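Local coordinates for protein cytochrome P450 reductase (Amycolatopsis methanolica 239, PDB 5OGX) that passes electrons from NADH, through FAD and a [2Fe-2S] cluster, to the partner cytochrome P450 that O-demethylates guaiacol and other lignin-derived aromatics, at residues 228-233 and 261-266; 239-244 and 290-295; 5-10 and 24-29; 270-273 and 279-282. One frame throughout, in Å; residues are numbered along the deposited sequence. Where two conformers were deposited one is given.

Contact 1 of 4, residues 228-233 and 261-266. Unlike the reference sequence in segment 261-266: Glu262 (reference Gln).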
# COMPACT_ATOMS: atom_id res chain seq x y z
N THR A 228 9.89 -3.64 -10.55
CA THR A 228 9.08 -3.48 -11.75
C THR A 228 9.58 -2.33 -12.61
O THR A 228 9.66 -2.44 -13.83
CB THR A 228 7.61 -3.25 -11.36
OG1 THR A 228 7.17 -4.36 -10.55
CG2 THR A 228 6.75 -3.12 -12.61
N ALA A 229 9.94 -1.21 -11.97
CA ALA A 229 10.39 -0.04 -12.73
C ALA A 229 11.69 -0.34 -13.44
O ALA A 229 11.91 0.12 -14.57
CB ALA A 229 10.56 1.16 -11.79
N LEU A 230 12.56 -1.09 -12.79
CA LEU A 230 13.85 -1.41 -13.39
C LEU A 230 13.71 -2.43 -14.52
O LEU A 230 14.48 -2.40 -15.48
CB LEU A 230 14.80 -1.92 -12.30
CG LEU A 230 15.34 -0.84 -11.36
CD1 LEU A 230 16.05 -1.47 -10.14
CD2 LEU A 230 16.26 0.15 -12.10
N ALA A 231 12.73 -3.34 -14.43
CA ALA A 231 12.50 -4.25 -15.54
C ALA A 231 12.04 -3.49 -16.78
O ALA A 231 12.48 -3.79 -17.90
CB ALA A 231 11.48 -5.32 -15.15
N ARG A 232 11.18 -2.48 -16.60
CA ARG A 232 10.72 -1.65 -17.71
C ARG A 232 11.85 -0.82 -18.31
O ARG A 232 11.93 -0.66 -19.53
CB ARG A 232 9.61 -0.71 -17.25
CG ARG A 232 8.36 -1.38 -16.72
CD ARG A 232 7.42 -0.32 -16.18
NE ARG A 232 6.14 -0.90 -15.78
CZ ARG A 232 5.08 -0.18 -15.45
NH1 ARG A 232 5.16 1.14 -15.46
NH2 ARG A 232 3.94 -0.79 -15.11
N HIS A 233 12.69 -0.23 -17.46
CA HIS A 233 13.75 0.68 -17.89
C HIS A 233 15.01 0.33 -17.12
O HIS A 233 15.29 0.90 -16.06
CB HIS A 233 13.35 2.14 -17.66
CG HIS A 233 12.29 2.63 -18.59
ND1 HIS A 233 10.97 2.76 -18.21
CD2 HIS A 233 12.34 3.02 -19.88
CE1 HIS A 233 10.26 3.21 -19.23
NE2 HIS A 233 11.07 3.38 -20.26
N GLU A 261 23.99 -4.50 -8.57
CA GLU A 261 25.06 -4.94 -9.48
C GLU A 261 24.54 -5.00 -10.91
O GLU A 261 25.29 -4.70 -11.85
CB GLU A 261 25.62 -6.29 -9.03
CG GLU A 261 26.51 -6.23 -7.77
CD GLU A 261 27.65 -5.20 -7.85
OE1 GLU A 261 28.42 -5.21 -8.83
OE2 GLU A 261 27.80 -4.38 -6.91
N GLU A 262 23.24 -5.27 -11.08
CA GLU A 262 22.66 -5.39 -12.41
C GLU A 262 22.21 -4.06 -13.00
O GLU A 262 22.22 -3.89 -14.22
CB GLU A 262 21.47 -6.36 -12.37
CG GLU A 262 21.01 -6.85 -13.72
CD GLU A 262 22.15 -7.41 -14.57
OE1 GLU A 262 23.00 -8.15 -14.03
OE2 GLU A 262 22.19 -7.10 -15.77
N HIS A 263 21.83 -3.12 -12.14
CA HIS A 263 21.17 -1.88 -12.56
C HIS A 263 22.00 -0.70 -12.08
O HIS A 263 21.91 -0.32 -10.90
CB HIS A 263 19.76 -1.84 -11.97
CG HIS A 263 18.86 -2.90 -12.52
ND1 HIS A 263 18.33 -2.83 -13.79
CD2 HIS A 263 18.45 -4.08 -12.00
CE1 HIS A 263 17.61 -3.91 -14.03
NE2 HIS A 263 17.66 -4.68 -12.96
N PRO A 264 22.84 -0.11 -12.93
CA PRO A 264 23.80 0.90 -12.45
C PRO A 264 23.15 2.16 -11.93
O PRO A 264 23.82 2.91 -11.20
CB PRO A 264 24.67 1.19 -13.68
CG PRO A 264 24.50 -0.05 -14.55
CD PRO A 264 23.05 -0.41 -14.36
N GLY A 265 21.88 2.42 -12.26
CA GLY A 265 21.16 3.56 -11.74
C GLY A 265 20.46 3.33 -10.43
O GLY A 265 19.91 4.27 -9.84
N PHE A 266 20.49 2.09 -9.93
CA PHE A 266 19.85 1.74 -8.68
C PHE A 266 20.82 1.93 -7.53
O PHE A 266 22.00 1.56 -7.63
CB PHE A 266 19.35 0.29 -8.71
CG PHE A 266 18.79 -0.18 -7.39
CD1 PHE A 266 17.49 0.15 -7.02
CD2 PHE A 266 19.57 -0.91 -6.51
CE1 PHE A 266 16.96 -0.30 -5.80
CE2 PHE A 266 19.06 -1.35 -5.29
CZ PHE A 266 17.75 -1.03 -4.93
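Leu230 meets His263 and Phe266 where the ends of helices 219-232 and 253-262 come together. The main interaction is CH-pi. Leu230 CB sits above the middle of the His263 imidazole, 3.9 Å from the ring centroid and 11° off the ring normal. The Leu230 methyls flank this contact: CD2 lies 4.0 Å from His263 ND1, and CD1 lies above the ring plane but beyond the rim at CG and CD2. On the opposite face, Glu262 CG lies toward the rim, so the imidazole is held between two aliphatic groups.

Apolar packing makes up the rest. Leu230 CD1 reaches Phe266 CD1 at 3.8 Å, the two side chains crossing at about a right angle. The Phe266 ring also packs on Val238 and Leu240 of the neighbouring strand.

Backbone bonding sets the frame. His263 is the first residue past its helix and begins a type I turn, closed by Phe266 N to His263 O at 3.0 Å.

A separate side-chain bond runs from His263 ND1 to Pro234 O. It helps to fix the rotation of the ring, and ND1 must carry the proton, since a carbonyl can only accept. The histidine therefore offers a flat face to leucine while ND1 is satisfied by Pro234 O.

Contact 2 of 4, residues 239-244 and 290-295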
# COMPACT_ATOMS: atom_id res chain seq x y z
N LEU A 239 16.47 5.42 -6.57
CA LEU A 239 17.12 5.58 -5.28
C LEU A 239 16.17 5.09 -4.20
O LEU A 239 15.08 5.65 -4.02
CB LEU A 239 17.50 7.04 -5.02
CG LEU A 239 18.36 7.78 -6.03
CD1 LEU A 239 18.77 9.12 -5.43
CD2 LEU A 239 19.58 6.97 -6.38
N LEU A 240 16.56 4.03 -3.50
CA LEU A 240 15.70 3.39 -2.51
C LEU A 240 16.33 3.58 -1.13
O LEU A 240 17.41 3.04 -0.86
CB LEU A 240 15.52 1.92 -2.84
CG LEU A 240 14.79 1.04 -1.83
CD1 LEU A 240 13.42 1.61 -1.46
CD2 LEU A 240 14.68 -0.37 -2.39
N TYR A 241 15.69 4.36 -0.27
CA TYR A 241 16.19 4.63 1.08
C TYR A 241 15.36 3.84 2.08
O TYR A 241 14.13 3.86 2.02
CB TYR A 241 16.14 6.12 1.43
CG TYR A 241 17.00 7.00 0.55
CD1 TYR A 241 16.54 7.41 -0.69
CD2 TYR A 241 18.26 7.43 0.98
CE1 TYR A 241 17.31 8.22 -1.50
CE2 TYR A 241 19.05 8.24 0.17
CZ TYR A 241 18.56 8.64 -1.07
OH TYR A 241 19.30 9.44 -1.90
N HIS A 242 16.03 3.15 3.01
CA HIS A 242 15.33 2.38 4.04
C HIS A 242 15.58 3.04 5.39
O HIS A 242 16.70 2.98 5.91
CB HIS A 242 15.80 0.93 4.03
CG HIS A 242 14.97 0.03 4.89
ND1 HIS A 242 15.43 -1.19 5.35
CD2 HIS A 242 13.71 0.16 5.35
CE1 HIS A 242 14.47 -1.76 6.07
NE2 HIS A 242 13.41 -0.97 6.07
N GLY A 243 14.55 3.66 5.96
CA GLY A 243 14.74 4.36 7.22
C GLY A 243 14.39 3.47 8.40
O GLY A 243 13.24 3.03 8.53
N VAL A 244 15.37 3.18 9.26
CA VAL A 244 15.17 2.30 10.40
C VAL A 244 15.87 2.91 11.61
O VAL A 244 16.62 3.88 11.51
CB VAL A 244 15.72 0.88 10.15
CG1 VAL A 244 14.97 0.18 9.02
CG2 VAL A 244 17.20 0.95 9.83
N VAL A 290 17.30 14.34 0.30
CA VAL A 290 17.48 15.77 0.09
C VAL A 290 18.96 16.12 0.04
O VAL A 290 19.39 16.96 -0.75
CB VAL A 290 16.73 16.56 1.18
CG1 VAL A 290 17.06 18.04 1.08
CG2 VAL A 290 15.23 16.33 1.07
N GLU A 291 19.76 15.46 0.88
CA GLU A 291 21.21 15.68 0.86
C GLU A 291 21.83 15.22 -0.46
O GLU A 291 22.72 15.88 -1.00
CB GLU A 291 21.88 14.95 2.02
CG GLU A 291 21.68 15.57 3.39
CD GLU A 291 22.01 14.61 4.53
OE1 GLU A 291 22.67 13.58 4.28
OE2 GLU A 291 21.59 14.89 5.68
N ASP A 292 21.39 14.07 -0.97
CA ASP A 292 21.95 13.49 -2.18
C ASP A 292 21.50 14.20 -3.45
O ASP A 292 22.26 14.28 -4.42
CB ASP A 292 21.56 12.01 -2.29
CG ASP A 292 22.21 11.15 -1.23
OD1 ASP A 292 23.20 11.59 -0.61
OD2 ASP A 292 21.74 10.02 -1.02
N VAL A 293 20.26 14.70 -3.45
CA VAL A 293 19.58 15.23 -4.63
C VAL A 293 18.95 16.56 -4.22
O VAL A 293 17.77 16.60 -3.86
CB VAL A 293 18.54 14.23 -5.15
CG1 VAL A 293 17.82 14.76 -6.41
CG2 VAL A 293 19.21 12.86 -5.43
N PRO A 294 19.70 17.66 -4.25
CA PRO A 294 19.19 18.90 -3.64
C PRO A 294 17.96 19.46 -4.31
O PRO A 294 17.15 20.11 -3.65
CB PRO A 294 20.39 19.86 -3.75
CG PRO A 294 21.57 18.97 -3.85
CD PRO A 294 21.11 17.78 -4.64
N SER A 295 17.77 19.20 -5.61
CA SER A 295 16.57 19.64 -6.31
C SER A 295 15.82 18.42 -6.81
O SER A 295 16.35 17.64 -7.60
CB SER A 295 16.92 20.59 -7.46
OG SER A 295 15.80 20.76 -8.32
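Tyr241 OH donates a hydrogen bond to Asp292 OD2, with 2.7 Å between the two oxygens. It joins the parallel sheet of the NAD-binding domain to helix 285-292. The domain has the ferredoxin reductase-type nucleotide-binding fold, and strand 238-244 runs inside its sheet.

The carboxylate oxygen comes to the edge of the phenol, in the ring plane. OD2 also lies 3.4 Å from Tyr241 CE2. Ring and carboxylate planes are turned 31° apart. OD2 takes the hydroxyl on its anti lone pair, the one directed away from OD1. Asp292 is the last helical residue, and its CG is anti to the carbonyl carbon (chi1 -68°), which carries the carboxylate toward the strand.

Beside this bond is a small apolar touch. Leu239 CD1 meets Val293 CG2 at 3.8 Å, one residue beyond the helix end.

The second shell holds both partners. Arg281 NH1 forms a salt bridge with the same OD2, so this oxygen is gripped by a phenol and a guanidinium group. Arg281 NH2 also pairs with Glu291, tying two adjacent helix residues to one arginine. The tyrosine ring is packed by Val269 on one neighbouring strand and by Val211 and Ile213 on the other. A phenylalanine in place of Tyr241 would probably keep that packing but leave Asp292 OD2 without its hydroxyl donor and the helix end less firmly tied to the sheet. The Asp292 CB atom also approaches Tyr241 OH, at 3.4 Å.

Contact 3 of 4, residues 5-10 and 24-29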
# COMPACT_ATOMS: atom_id res chain seq x y z
N PHE A 5 -28.75 -4.04 -4.13
CA PHE A 5 -29.01 -2.76 -4.76
C PHE A 5 -28.04 -2.53 -5.91
O PHE A 5 -26.89 -2.97 -5.88
CB PHE A 5 -28.89 -1.61 -3.75
CG PHE A 5 -29.91 -1.65 -2.65
CD1 PHE A 5 -31.24 -1.39 -2.91
CD2 PHE A 5 -29.53 -1.94 -1.35
CE1 PHE A 5 -32.18 -1.42 -1.90
CE2 PHE A 5 -30.45 -1.97 -0.33
CZ PHE A 5 -31.78 -1.71 -0.61
N ALA A 6 -28.53 -1.83 -6.93
CA ALA A 6 -27.69 -1.46 -8.06
C ALA A 6 -26.92 -0.19 -7.71
O ALA A 6 -27.51 0.82 -7.32
CB ALA A 6 -28.56 -1.24 -9.30
N VAL A 7 -25.59 -0.25 -7.82
CA VAL A 7 -24.75 0.91 -7.57
C VAL A 7 -23.87 1.15 -8.79
O VAL A 7 -23.35 0.21 -9.40
CB VAL A 7 -23.90 0.72 -6.28
CG1 VAL A 7 -24.85 0.50 -5.08
CG2 VAL A 7 -22.94 -0.44 -6.42
N SER A 8 -23.71 2.42 -9.16
CA SER A 8 -23.05 2.73 -10.41
C SER A 8 -22.06 3.87 -10.21
O SER A 8 -22.29 4.78 -9.40
CB SER A 8 -24.05 3.12 -11.50
OG SER A 8 -24.72 4.32 -11.14
N VAL A 9 -20.97 3.81 -10.96
CA VAL A 9 -20.01 4.90 -11.06
C VAL A 9 -19.44 4.90 -12.47
O VAL A 9 -19.15 3.84 -13.03
CB VAL A 9 -18.87 4.78 -10.01
CG1 VAL A 9 -18.02 3.51 -10.24
CG2 VAL A 9 -17.98 6.01 -10.06
N GLY A 10 -19.30 6.09 -13.05
CA GLY A 10 -18.69 6.20 -14.37
C GLY A 10 -19.36 5.39 -15.46
O GLY A 10 -18.68 4.90 -16.37
N GLU A 24 -16.14 -2.34 -1.94
CA GLU A 24 -15.91 -3.76 -2.15
C GLU A 24 -16.77 -4.30 -3.28
O GLU A 24 -16.32 -5.15 -4.05
CB GLU A 24 -16.16 -4.53 -0.85
CG GLU A 24 -15.06 -4.20 0.14
CD GLU A 24 -14.87 -5.24 1.20
OE1 GLU A 24 -15.80 -6.05 1.41
OE2 GLU A 24 -13.80 -5.21 1.84
N ALA A 25 -17.99 -3.78 -3.43
CA ALA A 25 -18.82 -4.19 -4.56
C ALA A 25 -18.17 -3.82 -5.89
O ALA A 25 -18.12 -4.63 -6.82
CB ALA A 25 -20.21 -3.57 -4.44
N PHE A 26 -17.64 -2.59 -6.00
CA PHE A 26 -17.01 -2.17 -7.24
C PHE A 26 -15.75 -2.98 -7.51
O PHE A 26 -15.59 -3.56 -8.59
CB PHE A 26 -16.68 -0.67 -7.23
CG PHE A 26 -17.91 0.22 -7.40
CD1 PHE A 26 -18.74 0.08 -8.51
CD2 PHE A 26 -18.22 1.19 -6.46
CE1 PHE A 26 -19.88 0.87 -8.67
CE2 PHE A 26 -19.36 1.99 -6.62
CZ PHE A 26 -20.18 1.83 -7.72
N LEU A 27 -14.84 -3.07 -6.54
CA LEU A 27 -13.59 -3.77 -6.84
C LEU A 27 -13.82 -5.26 -7.09
O LEU A 27 -13.12 -5.87 -7.91
CB LEU A 27 -12.56 -3.59 -5.71
CG LEU A 27 -12.10 -2.17 -5.40
CD1 LEU A 27 -11.10 -2.19 -4.23
CD2 LEU A 27 -11.48 -1.49 -6.62
N ARG A 28 -14.76 -5.88 -6.38
CA ARG A 28 -15.05 -7.28 -6.66
C ARG A 28 -15.60 -7.46 -8.07
O ARG A 28 -15.42 -8.53 -8.67
CB ARG A 28 -16.03 -7.83 -5.62
CG ARG A 28 -15.38 -8.08 -4.26
CD ARG A 28 -16.33 -8.81 -3.34
NE ARG A 28 -15.73 -9.10 -2.04
CZ ARG A 28 -15.06 -10.21 -1.76
NH1 ARG A 28 -14.89 -11.14 -2.69
NH2 ARG A 28 -14.57 -10.40 -0.55
N GLY A 29 -16.24 -6.44 -8.62
CA GLY A 29 -16.66 -6.45 -10.00
C GLY A 29 -15.61 -6.00 -11.00
O GLY A 29 -15.94 -5.84 -12.19
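Phe26 reaches from helix 22-28 to strand 5-9 and packs on Val7 and Val9. Its side chain supplies most of the contact from the helix side. The axes of strand 5-9 and helical segment 24-28 cross at 73° and pass 9.7 Å apart, a gap that the ring bridges.

Val9 lies over one face of the ring. Its CG1 is 3.8 Å from the Phe26 centroid and 20° off the ring normal, a CH-pi contact displaced toward the rim. CG1 sits between the backbone N and the carbonyl carbon of Val9 (chi1 64°), which brings this methyl over the ring.

Val7 meets the far end of the ring. Its CG2 is 3.8 Å from Phe26 CZ. The strand backbone joins in between the two valines: Val7 O is 3.6 Å from Phe26 CE1, and Ser8 C is 3.7 Å from Phe26 CZ. Ser8 itself points its side chain away from the helix.

Val14 of the next strand and Met33 also pack on Phe26. Met33 belongs to the sodium site; the ion itself is about 7 Å from the Phe26 side chain. The [2Fe-2S] cluster is about 11 Å from that side chain. A helix packed across a mixed sheet, with the cluster nearby, is the beta-grasp arrangement of plant-type ferredoxin domains.

Contact 4 of 4, residues 270-273 and 279-282. Unlike the reference sequence in segment 279-282: Gly282 (reference Ser).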
# COMPACT_ATOMS: atom_id res chain seq x y z
N PRO A 270 20.50 2.41 3.39
CA PRO A 270 20.00 2.39 4.77
C PRO A 270 20.25 3.73 5.43
O PRO A 270 21.25 4.39 5.17
CB PRO A 270 20.81 1.27 5.43
CG PRO A 270 21.29 0.43 4.30
CD PRO A 270 21.53 1.37 3.16
N VAL A 271 19.31 4.14 6.29
CA VAL A 271 19.44 5.37 7.06
C VAL A 271 19.00 5.07 8.48
O VAL A 271 17.84 4.68 8.70
CB VAL A 271 18.61 6.53 6.47
CG1 VAL A 271 18.99 7.84 7.16
CG2 VAL A 271 18.84 6.66 4.96
N LEU A 272 19.90 5.25 9.45
CA LEU A 272 19.65 4.85 10.84
C LEU A 272 19.43 6.09 11.70
O LEU A 272 20.29 6.98 11.75
CB LEU A 272 20.81 4.03 11.41
CG LEU A 272 21.53 3.00 10.53
CD1 LEU A 272 22.53 2.20 11.37
CD2 LEU A 272 20.58 2.08 9.82
N SER A 273 18.30 6.12 12.40
CA SER A 273 17.90 7.30 13.16
C SER A 273 18.34 7.28 14.62
O SER A 273 18.60 8.35 15.19
CB SER A 273 16.37 7.46 13.10
OG SER A 273 15.74 6.31 13.63
N ALA A 279 29.09 2.09 9.21
CA ALA A 279 28.89 1.61 7.85
C ALA A 279 27.76 2.32 7.12
O ALA A 279 27.67 2.18 5.90
CB ALA A 279 28.60 0.11 7.86
N TYR A 280 26.93 3.10 7.82
CA TYR A 280 25.64 3.50 7.28
C TYR A 280 25.36 4.98 7.53
O TYR A 280 25.80 5.55 8.53
CB TYR A 280 24.51 2.68 7.91
CG TYR A 280 24.58 1.20 7.59
CD1 TYR A 280 24.48 0.76 6.28
CD2 TYR A 280 24.78 0.26 8.59
CE1 TYR A 280 24.56 -0.59 5.98
CE2 TYR A 280 24.87 -1.09 8.31
CZ TYR A 280 24.75 -1.51 7.00
OH TYR A 280 24.84 -2.85 6.70
N ARG A 281 24.58 5.58 6.62
CA ARG A 281 24.09 6.94 6.79
C ARG A 281 23.27 7.07 8.07
O ARG A 281 22.51 6.17 8.43
CB ARG A 281 23.24 7.36 5.59
CG ARG A 281 23.88 7.16 4.22
CD ARG A 281 24.76 8.33 3.84
NE ARG A 281 24.02 9.59 3.71
CZ ARG A 281 23.43 10.00 2.59
NH1 ARG A 281 23.47 9.25 1.50
NH2 ARG A 281 22.80 11.16 2.57
N GLY A 282 23.39 8.21 8.74
CA GLY A 282 22.61 8.49 9.92
C GLY A 282 21.47 9.45 9.63
O GLY A 282 21.47 10.15 8.62
O HOH W 1 23.74 3.75 4.53
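Leu272 pairs in parallel with Gly282, CA to CA 4.8 Å, joining strand 266-272 to the short strand 281-282 at an outer edge of the sheet. Leu272 N donates to Arg281 O, a nearly straight bond of 2.9 Å with an N-H...O angle of 167°. The donor is tilted 20° from the carbonyl plane. Two CA-H...O contacts flank the bond: Val271 CA to Arg281 O at 3.5 Å and Gly282 CA to Leu272 O at 3.3 Å. One step earlier along the strands a water donates to Pro270 O and accepts from Arg281 N, at 2.6 and 2.9 Å.

Tyr280 packs against two side chains. Pro270 CG touches its CD1 and CE1, and Leu272 CG and CD1 lie against its CB, with CG at 4.0 Å. An alanine at Leu272 would keep the backbone bond but is likely to leave a gap beside Tyr280 CB and let that side chain shift. Arg281 lays its CB against Pro270 O. Bends at chi2 and chi3 turn its guanidinium group away, to salt bridges with Glu291 and Asp292 of helix 285-292.

Between these segments there is one direct backbone bond and one water bridge; a further backbone bond joins Leu272 and Gly283. Apolar packing and the tie of Arg281 to that helix help to hold the edge strand.

How the contacts relate
Contacts 1, 2 and 4 share the NAD-binding domain, while contact 3 lies in the iron-sulfur domain, with centres 37 to 46 Å from theirs. Contacts 2 and 4 are closest, 11 Å between centres, and meet on neighbouring strands of one sheet: His242 O lies 2.9 Å from Val271 N. Contact 4 is nested within the loop that contact 2 closes, and Arg281 links the two through Asp292. Contact 1 touches contact 2 through Phe266 CE1 and Leu240 CB, 4.0 Å apart. The FAD-binding His164 is about 12 Å from Phe266, side chain to side chain, and Arg166 is equally far from Leu272. Contact 3 instead lies near the [2Fe-2S] cluster.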